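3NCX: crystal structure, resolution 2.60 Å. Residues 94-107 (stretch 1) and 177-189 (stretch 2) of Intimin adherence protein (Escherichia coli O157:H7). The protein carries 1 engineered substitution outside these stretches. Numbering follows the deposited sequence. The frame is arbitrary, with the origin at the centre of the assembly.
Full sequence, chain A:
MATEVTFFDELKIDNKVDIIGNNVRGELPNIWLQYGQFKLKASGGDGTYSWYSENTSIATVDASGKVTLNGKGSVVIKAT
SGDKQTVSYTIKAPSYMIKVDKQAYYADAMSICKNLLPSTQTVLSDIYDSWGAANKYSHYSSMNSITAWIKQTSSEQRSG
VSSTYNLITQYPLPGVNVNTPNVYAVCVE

Stretch 1, residues 94-107: PSYMIKVDKQAYYA
Stretch 2 177-189: NVNTPNVYAVCVE

How do the two stretches lie against each other? Strand 97-103 runs antiparallel to strand 184-188, at 155° between their directions and 4.6 Å at closest approach. Both backbones are extended, with phi/psi of -113/146 at Lys-99 and -97/114 at Val-186. Ile-98 pairs with Val-188, Lys-99 with Cys-187 and Val-100 with Val-186, their CA atoms 4.8, 5.0 and 4.6 Å apart. Two hydrogen bonds join Lys-99 and Cys-187 directly: Lys-99 N to Cys-187 O is 2.8 Å and Cys-187 N to Lys-99 O 2.9 Å. At the chain terminus Met-97 N donates to Glu-189 OXT (2.8 Å), while Glu-189 N donates to Met-97 O (2.9 Å).

Where does the register slip? A beta bulge shifts it by one between Val-100 and Gln-103. Asp-101 N donates to Ala-185 O (3.0 Å), yet Ala-185 N reaches Lys-102 O (3.1 Å), so Ala-185 faces two consecutive residues. The CA atoms of Gln-103 and Tyr-184 then approach to 4.0 Å and their side chains diverge at the root. Gln-103, chi1 m and chi2 t, nevertheless lays its CG over the face of the Tyr-184 ring (chi1 -74°), 3.6 Å from the centroid and 5° off the normal. The ring edge meets Asp-101 O, 3.2 Å from Tyr-184 CD2.

Which bumps fill which hollows on the two faces? Ile-98, Val-100, Val-186 and Val-188 share one face. Ile-98 has an off-rotamer chi1 of -106°, and its CD1 packs 3.4 Å from Val-188 CG2 while its CG1 sits 3.8 Å from Val-186 CG1, fitting it against both valines. Val-100, Val-186 and Val-188 are all t. Val-100 CG1 also touches Tyr-184 CD2 at 3.8 Å. On the other face, Lys-99 (m, then t throughout) extends its NZ to Glu-189 OE1, a 3.0 Å salt bridge, and its CB lies 4.3 Å from Cys-187 CB.

How does the contact continue beyond the strands? Ala-104 N donates to Val-183 O (2.9 Å), and a water receives a hydrogen bond from Val-183 N (2.8 Å) beside Ala-104 O and Thr-180 O. Tyr-105, at the N-cap position with chi1 -61° and chi2 -25°, lays one ring face over Asn-179 CA, 3.7 Å from the centroid; its edge meets Thr-180 O, 3.4 Å from Tyr-105 CD1. Tyr-106 opens the helix at -50/-54. Its N donates to Val-178 O (3.0 Å), and its CB nestles 3.7 Å from Val-178 CB before the t side chain leads away.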

# COMPACT_ATOMS: atom_id res chain seq x y z
N PRO A 94 -6.81 7.73 -0.00
CA PRO A 94 -5.88 8.02 1.09
C PRO A 94 -5.53 9.50 1.18
O PRO A 94 -5.72 10.24 0.21
CB PRO A 94 -4.64 7.23 0.69
CG PRO A 94 -4.67 7.23 -0.79
CD PRO A 94 -6.13 7.13 -1.16
N SER A 95 -5.03 9.93 2.34
CA SER A 95 -4.50 11.27 2.47
C SER A 95 -3.29 11.40 1.56
O SER A 95 -3.09 12.42 0.90
CB SER A 95 -4.10 11.56 3.92
OG SER A 95 -3.15 10.62 4.39
N TYR A 96 -2.47 10.34 1.52
CA TYR A 96 -1.36 10.26 0.58
C TYR A 96 -0.98 8.81 0.30
O TYR A 96 -1.26 7.92 1.10
CB TYR A 96 -0.15 11.06 1.07
CG TYR A 96 0.56 10.46 2.27
CD1 TYR A 96 1.41 9.37 2.14
CD2 TYR A 96 0.39 11.00 3.54
CE1 TYR A 96 2.06 8.83 3.23
CE2 TYR A 96 1.04 10.47 4.64
CZ TYR A 96 1.88 9.39 4.48
OH TYR A 96 2.52 8.85 5.57
N MET A 97 -0.33 8.59 -0.84
CA MET A 97 0.15 7.26 -1.20
C MET A 97 1.61 7.32 -1.62
O MET A 97 2.03 8.26 -2.30
CB MET A 97 -0.70 6.66 -2.32
CG MET A 97 -0.28 5.26 -2.71
SD MET A 97 -1.06 4.71 -4.24
CE MET A 97 -0.41 5.92 -5.39
N ILE A 98 2.38 6.33 -1.20
CA ILE A 98 3.81 6.29 -1.50
C ILE A 98 4.12 5.45 -2.74
O ILE A 98 3.66 4.31 -2.86
CB ILE A 98 4.62 5.77 -0.29
CG1 ILE A 98 5.37 6.92 0.38
CG2 ILE A 98 5.59 4.68 -0.70
CD1 ILE A 98 4.46 8.01 0.92
N LYS A 99 4.88 6.03 -3.66
CA LYS A 99 5.30 5.33 -4.86
C LYS A 99 6.80 5.10 -4.84
O LYS A 99 7.56 5.92 -4.33
CB LYS A 99 4.93 6.13 -6.12
CG LYS A 99 3.45 6.28 -6.38
CD LYS A 99 3.20 6.95 -7.72
CE LYS A 99 1.72 7.21 -7.96
NZ LYS A 99 1.47 7.87 -9.27
N VAL A 100 7.23 3.98 -5.40
CA VAL A 100 8.65 3.67 -5.46
C VAL A 100 9.12 3.63 -6.91
O VAL A 100 8.81 2.69 -7.65
CB VAL A 100 8.97 2.33 -4.78
CG1 VAL A 100 10.48 2.11 -4.72
CG2 VAL A 100 8.38 2.29 -3.38
N ASP A 101 9.86 4.65 -7.32
CA ASP A 101 10.44 4.69 -8.65
C ASP A 101 11.85 4.10 -8.63
O ASP A 101 12.22 3.40 -7.69
CB ASP A 101 10.46 6.12 -9.19
CG ASP A 101 9.10 6.57 -9.71
OD1 ASP A 101 8.23 6.90 -8.88
OD2 ASP A 101 8.91 6.58 -10.94
N LYS A 102 12.62 4.37 -9.67
CA LYS A 102 13.97 3.81 -9.78
C LYS A 102 14.96 4.51 -8.85
O LYS A 102 14.64 5.53 -8.25
CB LYS A 102 14.46 3.87 -11.23
CG LYS A 102 14.36 5.24 -11.88
CD LYS A 102 14.92 5.22 -13.29
CE LYS A 102 14.64 6.52 -14.03
NZ LYS A 102 15.24 7.69 -13.36
N GLN A 103 16.15 3.93 -8.72
CA GLN A 103 17.20 4.49 -7.88
C GLN A 103 17.84 5.69 -8.57
O GLN A 103 18.01 5.70 -9.79
CB GLN A 103 18.25 3.44 -7.56
CG GLN A 103 17.71 2.21 -6.85
CD GLN A 103 18.79 1.20 -6.50
OE1 GLN A 103 19.95 1.37 -6.88
NE2 GLN A 103 18.42 0.16 -5.78
N ALA A 104 18.21 6.70 -7.78
CA ALA A 104 18.79 7.92 -8.31
C ALA A 104 19.46 8.73 -7.20
O ALA A 104 19.30 8.43 -6.02
CB ALA A 104 17.73 8.76 -9.01
N TYR A 105 20.21 9.76 -7.59
CA TYR A 105 20.80 10.67 -6.61
C TYR A 105 19.73 11.65 -6.16
O TYR A 105 18.70 11.81 -6.82
CB TYR A 105 21.99 11.41 -7.21
CG TYR A 105 23.11 10.50 -7.66
CD1 TYR A 105 23.28 9.24 -7.10
CD2 TYR A 105 24.00 10.90 -8.64
CE1 TYR A 105 24.30 8.40 -7.51
CE2 TYR A 105 25.03 10.07 -9.06
CZ TYR A 105 25.17 8.83 -8.49
OH TYR A 105 26.19 8.00 -8.90
N TYR A 106 19.96 12.32 -5.03
CA TYR A 106 18.95 13.19 -4.45
C TYR A 106 18.37 14.17 -5.47
O TYR A 106 17.15 14.24 -5.64
CB TYR A 106 19.49 13.96 -3.24
CG TYR A 106 18.42 14.77 -2.54
CD1 TYR A 106 18.14 16.07 -2.94
CD2 TYR A 106 17.69 14.23 -1.50
CE1 TYR A 106 17.15 16.81 -2.31
CE2 TYR A 106 16.71 14.96 -0.86
CZ TYR A 106 16.44 16.25 -1.27
OH TYR A 106 15.46 16.98 -0.64
N ALA A 107 19.24 14.93 -6.12
CA ALA A 107 18.80 15.94 -7.09
C ALA A 107 17.88 15.34 -8.16
O ALA A 107 16.85 15.91 -8.49
CB ALA A 107 20.00 16.61 -7.73
N ASN A 177 25.46 11.43 1.48
CA ASN A 177 25.77 12.31 0.36
C ASN A 177 24.73 12.18 -0.75
O ASN A 177 24.28 11.08 -1.06
CB ASN A 177 27.17 12.02 -0.19
CG ASN A 177 28.26 12.32 0.82
OD1 ASN A 177 29.28 11.62 0.88
ND2 ASN A 177 28.05 13.35 1.63
N VAL A 178 24.35 13.31 -1.33
CA VAL A 178 23.30 13.32 -2.34
C VAL A 178 23.59 12.36 -3.49
O VAL A 178 22.68 11.70 -4.01
CB VAL A 178 23.05 14.74 -2.90
CG1 VAL A 178 22.45 15.64 -1.83
CG2 VAL A 178 24.34 15.34 -3.44
N ASN A 179 24.85 12.27 -3.88
CA ASN A 179 25.25 11.39 -4.98
C ASN A 179 25.62 9.99 -4.52
O ASN A 179 26.66 9.45 -4.89
CB ASN A 179 26.41 12.01 -5.77
CG ASN A 179 26.01 13.29 -6.48
OD1 ASN A 179 24.85 13.46 -6.86
ND2 ASN A 179 26.97 14.18 -6.67
N THR A 180 24.75 9.40 -3.70
CA THR A 180 24.94 8.04 -3.24
C THR A 180 24.07 7.08 -4.05
O THR A 180 22.88 7.34 -4.25
CB THR A 180 24.58 7.90 -1.74
OG1 THR A 180 25.45 8.72 -0.96
CG2 THR A 180 24.72 6.45 -1.29
N PRO A 181 24.66 5.98 -4.52
CA PRO A 181 23.91 4.96 -5.26
C PRO A 181 23.05 4.10 -4.34
O PRO A 181 23.14 4.23 -3.12
CB PRO A 181 25.01 4.11 -5.89
CG PRO A 181 26.15 4.23 -4.94
CD PRO A 181 26.09 5.64 -4.42
N ASN A 182 22.23 3.23 -4.92
CA ASN A 182 21.40 2.30 -4.16
C ASN A 182 20.31 2.97 -3.33
O ASN A 182 19.86 2.42 -2.32
CB ASN A 182 22.27 1.42 -3.27
CG ASN A 182 23.29 0.62 -4.06
OD1 ASN A 182 24.50 0.82 -3.92
ND2 ASN A 182 22.81 -0.30 -4.89
N VAL A 183 19.88 4.16 -3.74
CA VAL A 183 18.81 4.86 -3.04
C VAL A 183 17.62 5.11 -3.97
O VAL A 183 17.77 5.71 -5.04
CB VAL A 183 19.28 6.20 -2.46
CG1 VAL A 183 18.18 6.83 -1.63
CG2 VAL A 183 20.54 6.01 -1.63
N TYR A 184 16.45 4.64 -3.57
CA TYR A 184 15.25 4.75 -4.39
C TYR A 184 14.59 6.12 -4.30
O TYR A 184 14.58 6.75 -3.24
CB TYR A 184 14.23 3.67 -4.01
CG TYR A 184 14.60 2.29 -4.49
CD1 TYR A 184 15.43 1.48 -3.73
CD2 TYR A 184 14.13 1.80 -5.70
CE1 TYR A 184 15.78 0.21 -4.16
CE2 TYR A 184 14.47 0.54 -6.14
CZ TYR A 184 15.30 -0.25 -5.37
OH TYR A 184 15.64 -1.51 -5.80
N ALA A 185 14.05 6.59 -5.42
CA ALA A 185 13.28 7.83 -5.44
C ALA A 185 11.83 7.53 -5.10
O ALA A 185 11.07 7.05 -5.95
CB ALA A 185 13.39 8.49 -6.80
N VAL A 186 11.45 7.79 -3.86
CA VAL A 186 10.08 7.53 -3.41
C VAL A 186 9.23 8.79 -3.47
O VAL A 186 9.47 9.75 -2.74
CB VAL A 186 10.05 6.94 -1.99
CG1 VAL A 186 8.61 6.79 -1.51
CG2 VAL A 186 10.76 5.59 -1.96
N CYS A 187 8.23 8.77 -4.35
CA CYS A 187 7.34 9.91 -4.51
C CYS A 187 6.16 9.80 -3.56
O CYS A 187 5.49 8.77 -3.49
CB CYS A 187 6.85 10.00 -5.96
SG CYS A 187 8.16 10.11 -7.20
N VAL A 188 5.90 10.88 -2.83
CA VAL A 188 4.75 10.94 -1.95
C VAL A 188 3.65 11.74 -2.63
O VAL A 188 3.74 12.96 -2.74
CB VAL A 188 5.10 11.59 -0.60
CG1 VAL A 188 3.87 11.67 0.28
CG2 VAL A 188 6.20 10.80 0.08
N GLU A 189 2.61 11.04 -3.08
CA GLU A 189 1.53 11.67 -3.81
C GLU A 189 0.18 11.45 -3.14
O GLU A 189 -0.47 12.41 -2.71
CB GLU A 189 1.50 11.16 -5.25
CG GLU A 189 2.82 11.32 -5.99
CD GLU A 189 2.75 10.90 -7.44
OE1 GLU A 189 1.65 10.52 -7.90
OE2 GLU A 189 3.79 10.95 -8.13
OXT GLU A 189 -0.29 10.33 -3.01
O HOH W 1 5.45 8.78 -8.98
O HOH W 2 20.34 -1.66 -4.33
O HOH W 3 20.94 5.87 -5.62
O HOH W 4 22.27 14.98 -6.19